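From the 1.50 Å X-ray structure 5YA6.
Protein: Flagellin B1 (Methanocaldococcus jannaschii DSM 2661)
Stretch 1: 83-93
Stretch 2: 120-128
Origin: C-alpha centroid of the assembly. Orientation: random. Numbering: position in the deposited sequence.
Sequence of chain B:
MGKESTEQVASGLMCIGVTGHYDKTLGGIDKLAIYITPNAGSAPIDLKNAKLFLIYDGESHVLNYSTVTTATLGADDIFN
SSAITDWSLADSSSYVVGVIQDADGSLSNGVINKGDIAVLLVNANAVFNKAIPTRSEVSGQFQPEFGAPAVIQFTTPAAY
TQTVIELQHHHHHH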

# COMPACT_ATOMS: atom_id res chain seq x y z
N ALA B 83 -7.98 -16.37 -25.15
CA ALA B 83 -7.59 -15.31 -26.07
C ALA B 83 -6.21 -14.76 -25.70
O ALA B 83 -5.42 -14.40 -26.57
CB ALA B 83 -8.63 -14.22 -26.06
N ILE B 84 -5.93 -14.74 -24.38
CA ILE B 84 -4.64 -14.24 -23.86
C ILE B 84 -3.96 -15.37 -23.11
O ILE B 84 -4.09 -15.53 -21.93
CB ILE B 84 -4.92 -12.97 -23.02
CG1 ILE B 84 -5.58 -11.86 -23.87
CG2 ILE B 84 -3.59 -12.44 -22.45
CD1 ILE B 84 -6.44 -10.93 -23.07
N THR B 85 -3.28 -16.27 -23.83
CA THR B 85 -2.77 -17.49 -23.28
C THR B 85 -1.58 -17.25 -22.35
O THR B 85 -1.29 -18.08 -21.51
CB THR B 85 -2.29 -18.46 -24.44
OG1 THR B 85 -1.47 -17.74 -25.38
CG2 THR B 85 -3.53 -18.98 -25.17
N ASP B 86 -0.96 -16.07 -22.48
CA ASP B 86 0.14 -15.70 -21.57
C ASP B 86 -0.32 -15.49 -20.12
O ASP B 86 0.50 -15.43 -19.23
CB ASP B 86 0.90 -14.44 -22.06
CG ASP B 86 1.85 -14.72 -23.24
OD1 ASP B 86 2.22 -15.87 -23.44
OD2 ASP B 86 2.13 -13.78 -23.98
N TRP B 87 -1.64 -15.46 -19.86
CA TRP B 87 -2.11 -15.67 -18.46
C TRP B 87 -1.51 -16.87 -17.76
O TRP B 87 -1.43 -16.91 -16.54
CB TRP B 87 -3.65 -15.80 -18.37
CG TRP B 87 -4.36 -14.48 -18.22
CD1 TRP B 87 -5.07 -13.84 -19.13
CD2 TRP B 87 -4.37 -13.67 -17.04
NE1 TRP B 87 -5.50 -12.61 -18.63
CE2 TRP B 87 -5.10 -12.52 -17.33
CE3 TRP B 87 -3.80 -13.81 -15.77
CZ2 TRP B 87 -5.36 -11.52 -16.36
CZ3 TRP B 87 -4.03 -12.83 -14.83
CH2 TRP B 87 -4.76 -11.70 -15.14
N SER B 88 -1.14 -17.89 -18.53
CA SER B 88 -0.49 -19.05 -17.96
C SER B 88 0.81 -18.74 -17.18
O SER B 88 1.15 -19.48 -16.25
CB SER B 88 -0.18 -20.11 -19.01
OG SER B 88 0.98 -19.82 -19.77
N LEU B 89 1.47 -17.66 -17.55
CA LEU B 89 2.71 -17.20 -16.91
C LEU B 89 2.50 -16.26 -15.70
O LEU B 89 3.46 -15.91 -15.00
CB LEU B 89 3.62 -16.54 -17.93
CG LEU B 89 3.99 -17.33 -19.19
CD1 LEU B 89 4.61 -16.47 -20.26
CD2 LEU B 89 4.81 -18.54 -18.86
N ALA B 90 1.27 -15.88 -15.43
CA ALA B 90 1.00 -15.09 -14.21
C ALA B 90 0.84 -16.05 -13.08
O ALA B 90 -0.22 -16.63 -12.86
CB ALA B 90 -0.25 -14.25 -14.42
N ASP B 91 1.90 -16.21 -12.30
CA ASP B 91 1.94 -17.20 -11.26
C ASP B 91 2.08 -16.54 -9.87
O ASP B 91 1.78 -15.36 -9.68
CB ASP B 91 3.03 -18.23 -11.56
CG ASP B 91 4.40 -17.65 -11.53
OD1 ASP B 91 4.61 -16.49 -11.12
OD2 ASP B 91 5.36 -18.37 -11.92
N SER B 92 2.50 -17.30 -8.87
CA SER B 92 2.55 -16.76 -7.52
C SER B 92 3.58 -15.63 -7.34
O SER B 92 3.48 -14.87 -6.38
CB SER B 92 2.84 -17.88 -6.53
OG SER B 92 4.14 -18.41 -6.73
N SER B 93 4.55 -15.48 -8.23
CA SER B 93 5.56 -14.49 -8.05
C SER B 93 5.84 -13.64 -9.28
O SER B 93 6.85 -12.98 -9.34
CB SER B 93 6.86 -15.16 -7.58
OG SER B 93 7.37 -15.91 -8.63
N LEU B 120 -0.92 -4.63 -16.02
CA LEU B 120 -0.20 -5.69 -15.31
C LEU B 120 -1.25 -6.71 -15.02
O LEU B 120 -2.19 -6.46 -14.29
CB LEU B 120 0.45 -5.15 -14.02
CG LEU B 120 1.21 -3.84 -14.21
CD1 LEU B 120 1.79 -3.47 -12.83
CD2 LEU B 120 2.34 -3.92 -15.25
N LEU B 121 -1.04 -7.89 -15.56
CA LEU B 121 -1.91 -9.02 -15.33
C LEU B 121 -1.36 -9.84 -14.14
O LEU B 121 -0.26 -10.39 -14.17
CB LEU B 121 -1.99 -9.85 -16.65
CG LEU B 121 -2.38 -9.08 -17.93
CD1 LEU B 121 -2.25 -10.05 -19.12
CD2 LEU B 121 -3.76 -8.45 -17.81
N VAL B 122 -2.19 -9.97 -13.11
CA VAL B 122 -1.84 -10.66 -11.86
C VAL B 122 -2.86 -11.75 -11.52
O VAL B 122 -4.06 -11.48 -11.54
CB VAL B 122 -1.76 -9.65 -10.67
CG1 VAL B 122 -1.40 -10.35 -9.36
CG2 VAL B 122 -0.72 -8.58 -10.99
N ASN B 123 -2.39 -13.00 -11.30
CA ASN B 123 -3.27 -14.03 -10.85
C ASN B 123 -3.29 -13.99 -9.37
O ASN B 123 -2.38 -14.50 -8.68
CB ASN B 123 -2.89 -15.45 -11.30
CG ASN B 123 -4.03 -16.42 -11.01
OD1 ASN B 123 -4.41 -16.61 -9.88
ND2 ASN B 123 -4.66 -16.95 -12.06
N ALA B 124 -4.29 -13.30 -8.84
CA ALA B 124 -4.39 -13.15 -7.37
C ALA B 124 -4.59 -14.46 -6.65
O ALA B 124 -4.09 -14.63 -5.54
CB ALA B 124 -5.54 -12.22 -7.03
N ASN B 125 -5.34 -15.40 -7.26
CA ASN B 125 -5.53 -16.72 -6.70
C ASN B 125 -4.18 -17.41 -6.48
O ASN B 125 -3.95 -18.03 -5.43
CB ASN B 125 -6.46 -17.51 -7.65
CG ASN B 125 -6.90 -18.81 -7.12
OD1 ASN B 125 -7.45 -18.93 -6.03
ND2 ASN B 125 -6.70 -19.86 -7.92
N ALA B 126 -3.26 -17.23 -7.40
CA ALA B 126 -1.96 -17.83 -7.30
C ALA B 126 -1.04 -17.06 -6.34
O ALA B 126 -0.32 -17.66 -5.51
CB ALA B 126 -1.35 -18.00 -8.68
N VAL B 127 -1.11 -15.74 -6.34
CA VAL B 127 -0.26 -14.94 -5.42
C VAL B 127 -0.68 -15.07 -3.94
O VAL B 127 0.16 -15.25 -3.06
CB VAL B 127 -0.25 -13.44 -5.85
CG1 VAL B 127 0.57 -12.59 -4.91
CG2 VAL B 127 0.32 -13.29 -7.27
N PHE B 128 -1.96 -15.03 -3.71
CA PHE B 128 -2.49 -14.98 -2.36
C PHE B 128 -2.96 -16.33 -1.87
O PHE B 128 -3.38 -16.41 -0.73
CB PHE B 128 -3.65 -13.94 -2.29
CG PHE B 128 -3.27 -12.53 -2.75
CD1 PHE B 128 -2.08 -11.94 -2.39
CD2 PHE B 128 -4.11 -11.81 -3.58
CE1 PHE B 128 -1.75 -10.64 -2.79
CE2 PHE B 128 -3.79 -10.53 -3.98
CZ PHE B 128 -2.59 -9.95 -3.60
O HOH W 1 -3.41 -17.49 -14.72
O HOH W 2 0.39 -13.36 -11.00

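Residues 83-93 form a short 3-10 segment, Thr85 to Leu89, set between loops, whereas residues 120-128 run as the last part of a strand and then turn into a helix that starts at Ala124. The 3-10 turns are held by successive backbone bonds, from Trp87 N to Ile84 O (3.2 Å) through Ala90 N to Trp87 O (3.1 Å). After this segment the chain extends and passes beside the strand-to-helix junction: the CA atoms of Ala90 and Asn123 lie 5.5 Å apart, and those of Ser92 and Val127 approach to 4.0 Å. No direct hydrogen bond joins the two stretches, which bury 435 Å² between them; packing and two bridging waters make the contact.

The indole of Trp87 and the side chain of Leu121 contribute the largest covered areas. Although the CA-to-CB bond of Trp87 points sideways, its ring reaches the strand. Leu121 CB sits over one face of the six-membered ring, 3.9 Å from its centroid and 20° off the normal, a CH-pi arrangement that places an aliphatic carbon against the pi cloud; its distance to Trp87 CH2 is 3.7 Å. The ring edge meets the strand backbone, with Trp87 CZ3 3.6 Å from Val122 O. Trp87 NE1 is hydrogen-bonded elsewhere in the structure, so its polar group is satisfied. Ile84 extends the apolar patch more loosely, its CG2 lying 4.3 Å from Leu121 CD1.

Ala90 points toward the second stretch and packs closely against it: Ala90 CB is 3.9 Å from Leu121 O, and Ala90 O is 3.3 Å from Asn123 CB. Asn123 caps the helix, its OD1 accepting from Ala126 N at 2.8 Å, while its ND2 remains free to donate to water 1 (3.0 Å). That water in turn donates to Trp87 O (2.8 Å). Water 2 forms a second bridge, accepting from Asn123 N and donating to Asp91 O, both at 2.8 Å, and so links backbone groups that do not bond directly.

Beyond the cap, the loop rests against the first turn of the helix. Ala126 CB lies 3.9 Å from Asp91 C, and Val127 CG2 packs near Asp91 O (3.5 Å) and Ser92 O (3.6 Å). Ser92 CB comes within 3.3 Å of Ala126 O. The Asp91 side chain, whose CA-to-CB bond points away from the second stretch, instead braces its own loop: OD1 of Asp91 accepts from Ser93 N at 3.1 Å.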